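Local coordinates for DNA fragmentation factor subunit beta (Mus musculus, PDB 1V0D), which cuts DNA and brings about chromatin condensation during apoptosis, as a nuclease activated by caspases and otherwise paired with the subunit DFFA, at residues Trp144-Lys155 against Pro246-Ile254. Residues are numbered along the deposited sequence; the frame is centred on the assembly and turned at random.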
# COMPACT_ATOMS: atom_id res chain seq x y z
N TRP A 144 -17.02 4.93 -8.98
CA TRP A 144 -16.46 4.35 -7.76
C TRP A 144 -16.24 2.84 -7.95
O TRP A 144 -15.15 2.34 -7.70
CB TRP A 144 -17.44 4.56 -6.60
CG TRP A 144 -16.87 4.35 -5.21
CD1 TRP A 144 -16.24 5.28 -4.42
CD2 TRP A 144 -16.94 3.15 -4.42
NE1 TRP A 144 -15.92 4.74 -3.20
CE2 TRP A 144 -16.33 3.43 -3.17
CE3 TRP A 144 -17.45 1.86 -4.65
CZ2 TRP A 144 -16.23 2.48 -2.15
CZ3 TRP A 144 -17.34 0.90 -3.63
CH2 TRP A 144 -16.74 1.22 -2.40
N PHE A 145 -17.28 2.14 -8.39
CA PHE A 145 -17.23 0.68 -8.56
C PHE A 145 -16.38 0.07 -9.67
O PHE A 145 -16.40 -1.15 -9.85
CB PHE A 145 -18.65 0.12 -8.69
CG PHE A 145 -19.52 0.40 -7.51
CD1 PHE A 145 -20.00 1.69 -7.27
CD2 PHE A 145 -19.88 -0.62 -6.63
CE1 PHE A 145 -20.82 1.95 -6.18
CE2 PHE A 145 -20.70 -0.37 -5.54
CZ PHE A 145 -21.17 0.92 -5.31
N GLU A 146 -15.65 0.89 -10.42
CA GLU A 146 -14.83 0.35 -11.51
C GLU A 146 -13.84 -0.73 -11.08
O GLU A 146 -12.88 -0.46 -10.35
CB GLU A 146 -14.04 1.46 -12.20
CG GLU A 146 -14.86 2.33 -13.12
CD GLU A 146 -14.04 3.45 -13.72
OE1 GLU A 146 -12.98 3.14 -14.34
OE2 GLU A 146 -14.43 4.64 -13.56
N GLY A 147 -14.07 -1.95 -11.54
CA GLY A 147 -13.15 -3.02 -11.20
C GLY A 147 -13.68 -3.99 -10.18
O GLY A 147 -13.09 -5.06 -9.96
N LEU A 148 -14.78 -3.63 -9.55
CA LEU A 148 -15.38 -4.49 -8.54
C LEU A 148 -16.36 -5.41 -9.22
O LEU A 148 -17.06 -4.99 -10.15
CB LEU A 148 -16.10 -3.65 -7.49
CG LEU A 148 -15.28 -2.52 -6.88
CD1 LEU A 148 -16.10 -1.80 -5.83
CD2 LEU A 148 -14.02 -3.08 -6.28
N GLU A 149 -16.42 -6.65 -8.76
CA GLU A 149 -17.34 -7.63 -9.33
C GLU A 149 -18.74 -7.01 -9.39
O GLU A 149 -18.97 -5.92 -8.87
CB GLU A 149 -17.34 -8.90 -8.47
CG GLU A 149 -15.95 -9.48 -8.29
CD GLU A 149 -15.96 -10.85 -7.64
OE1 GLU A 149 -16.49 -10.99 -6.51
OE2 GLU A 149 -15.43 -11.80 -8.25
N SER A 150 -19.68 -7.70 -10.02
CA SER A 150 -21.02 -7.15 -10.14
C SER A 150 -21.86 -7.28 -8.89
O SER A 150 -22.69 -6.41 -8.62
CB SER A 150 -21.74 -7.80 -11.32
OG SER A 150 -21.03 -7.55 -12.52
N ARG A 151 -21.65 -8.35 -8.13
CA ARG A 151 -22.41 -8.58 -6.90
C ARG A 151 -22.44 -7.32 -6.03
O ARG A 151 -23.37 -7.14 -5.24
CB ARG A 151 -21.78 -9.73 -6.11
CG ARG A 151 -20.30 -9.51 -5.87
CD ARG A 151 -19.53 -10.79 -5.60
NE ARG A 151 -19.42 -11.09 -4.18
CZ ARG A 151 -18.40 -11.76 -3.65
NH1 ARG A 151 -17.41 -12.19 -4.43
NH2 ARG A 151 -18.37 -12.01 -2.34
N PHE A 152 -21.44 -6.46 -6.19
CA PHE A 152 -21.37 -5.23 -5.40
C PHE A 152 -22.17 -4.09 -6.00
O PHE A 152 -21.75 -3.43 -6.95
CB PHE A 152 -19.90 -4.83 -5.20
CG PHE A 152 -19.11 -5.85 -4.43
CD1 PHE A 152 -17.91 -6.34 -4.93
CD2 PHE A 152 -19.60 -6.38 -3.24
CE1 PHE A 152 -17.21 -7.34 -4.26
CE2 PHE A 152 -18.91 -7.38 -2.56
CZ PHE A 152 -17.71 -7.86 -3.07
N ARG A 153 -23.34 -3.86 -5.41
CA ARG A 153 -24.25 -2.81 -5.84
C ARG A 153 -24.11 -1.57 -4.95
O ARG A 153 -24.23 -0.43 -5.40
CB ARG A 153 -25.70 -3.31 -5.73
CG ARG A 153 -26.08 -4.46 -6.66
CD ARG A 153 -26.60 -3.93 -8.00
NE ARG A 153 -25.53 -3.63 -8.95
CZ ARG A 153 -25.62 -2.74 -9.94
NH1 ARG A 153 -26.75 -2.04 -10.11
NH2 ARG A 153 -24.60 -2.55 -10.76
N ASN A 154 -23.84 -1.81 -3.67
CA ASN A 154 -23.73 -0.75 -2.68
C ASN A 154 -22.30 -0.50 -2.22
O ASN A 154 -21.49 -1.42 -2.20
CB ASN A 154 -24.61 -1.12 -1.48
CG ASN A 154 -24.81 0.05 -0.54
OD1 ASN A 154 -25.37 -0.10 0.56
ND2 ASN A 154 -24.36 1.23 -0.96
N LYS A 155 -22.00 0.74 -1.84
CA LYS A 155 -20.66 1.07 -1.35
C LYS A 155 -20.40 0.45 0.03
O LYS A 155 -19.44 -0.31 0.22
CB LYS A 155 -20.48 2.59 -1.27
CG LYS A 155 -20.31 3.28 -2.61
CD LYS A 155 -20.05 4.77 -2.41
CE LYS A 155 -19.93 5.49 -3.73
NZ LYS A 155 -19.92 6.97 -3.53
N PRO A 246 -13.12 6.58 2.01
CA PRO A 246 -13.16 5.62 0.90
C PRO A 246 -14.47 5.63 0.12
O PRO A 246 -14.55 5.07 -0.97
CB PRO A 246 -12.91 4.29 1.60
CG PRO A 246 -13.54 4.50 2.94
CD PRO A 246 -13.06 5.88 3.31
N TYR A 247 -15.50 6.27 0.67
CA TYR A 247 -16.79 6.29 -0.00
C TYR A 247 -17.00 7.32 -1.11
O TYR A 247 -17.96 7.20 -1.87
CB TYR A 247 -17.93 6.51 1.00
CG TYR A 247 -18.18 5.36 1.94
CD1 TYR A 247 -17.45 5.23 3.12
CD2 TYR A 247 -19.17 4.43 1.67
CE1 TYR A 247 -17.70 4.21 4.02
CE2 TYR A 247 -19.44 3.39 2.56
CZ TYR A 247 -18.70 3.29 3.73
OH TYR A 247 -18.95 2.29 4.63
N GLY A 248 -16.13 8.31 -1.22
CA GLY A 248 -16.41 9.30 -2.25
C GLY A 248 -15.50 9.37 -3.45
O GLY A 248 -15.40 10.43 -4.07
N ASN A 249 -14.87 8.27 -3.83
CA ASN A 249 -13.93 8.34 -4.92
C ASN A 249 -13.34 6.94 -5.15
O ASN A 249 -13.10 6.20 -4.20
CB ASN A 249 -12.85 9.33 -4.48
CG ASN A 249 -11.79 9.55 -5.49
OD1 ASN A 249 -11.16 8.61 -5.96
ND2 ASN A 249 -11.57 10.81 -5.83
N ARG A 250 -13.12 6.58 -6.41
CA ARG A 250 -12.56 5.27 -6.74
C ARG A 250 -11.15 5.15 -6.19
O ARG A 250 -10.81 4.17 -5.54
CB ARG A 250 -12.54 5.06 -8.25
CG ARG A 250 -11.75 3.83 -8.63
CD ARG A 250 -11.65 3.62 -10.12
NE ARG A 250 -10.80 2.47 -10.38
CZ ARG A 250 -9.49 2.54 -10.63
NH1 ARG A 250 -8.88 3.72 -10.68
NH2 ARG A 250 -8.80 1.42 -10.78
N GLU A 251 -10.32 6.14 -6.47
CA GLU A 251 -8.94 6.13 -6.01
C GLU A 251 -8.91 6.10 -4.49
O GLU A 251 -8.01 5.52 -3.88
CB GLU A 251 -8.22 7.36 -6.53
CG GLU A 251 -6.76 7.43 -6.15
CD GLU A 251 -6.01 8.48 -6.94
OE1 GLU A 251 -6.02 8.39 -8.20
OE2 GLU A 251 -5.41 9.39 -6.32
N SER A 252 -9.90 6.74 -3.88
CA SER A 252 -10.02 6.80 -2.44
C SER A 252 -10.31 5.40 -1.89
O SER A 252 -9.76 4.98 -0.88
CB SER A 252 -11.14 7.76 -2.07
OG SER A 252 -11.30 7.86 -0.68
N ARG A 253 -11.17 4.67 -2.58
CA ARG A 253 -11.52 3.32 -2.19
C ARG A 253 -10.29 2.39 -2.20
O ARG A 253 -10.16 1.49 -1.37
CB ARG A 253 -12.56 2.78 -3.17
CG ARG A 253 -13.10 1.39 -2.86
CD ARG A 253 -13.67 0.78 -4.12
NE ARG A 253 -12.60 0.26 -4.96
CZ ARG A 253 -12.70 0.07 -6.27
NH1 ARG A 253 -13.82 0.38 -6.89
NH2 ARG A 253 -11.68 -0.43 -6.95
N ILE A 254 -9.41 2.62 -3.16
CA ILE A 254 -8.19 1.82 -3.33
C ILE A 254 -7.10 2.18 -2.33
O ILE A 254 -6.38 1.30 -1.84
CB ILE A 254 -7.64 2.00 -4.77
CG1 ILE A 254 -8.63 1.39 -5.77
CG2 ILE A 254 -6.26 1.36 -4.91
CD1 ILE A 254 -8.32 1.71 -7.20
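The indole of Trp-144 lies between the methylene portions of two basic side chains: CD of Arg-253 sits over the six-membered ring, 3.5 Å from its centroid in a CH-pi contact, and CG of Lys-155 covers the opposite face toward the rim. At the edge, Trp-144 NE1 donates to Pro-246 O over 2.6 Å, with the oxygen almost in the ring plane, which probably limits turning of the indole about CB-CG. A bend in the chain of Arg-253 (chi3 80°) sets the guanidinium plane 84° from that of the indole. Leu-148 CD2, a methyl that can lie flat against a cation, sits over the centre of the Arg-253 guanidinium, 3.4 Å from Arg-253 CZ, while Glu-146 O lies at that group's edge. Tryptophan, broad yet carrying one N-H, thus joins the loop between helices 116-129 and 155-175 to the start of helix 250-255, where Asn-249 is the N-cap and its OD1 accepts from Ser-252 N; both pieces belong to the DFF40 nuclease family, of the His-Me finger clan. A leucine in place of Trp-144 would probably leave Pro-246 O without its donor and open a gap between Arg-253 and Lys-155. Extended beyond CG, Lys-155 brings NZ to Tyr-247 O, 2.6 Å away and nearly in line with the carbonyl bond; its charge is also met by a salt bridge to Asp-141. Arg-250 runs out past CB of Glu-146 and donates from NH2 to Ala-306 O of the second subunit.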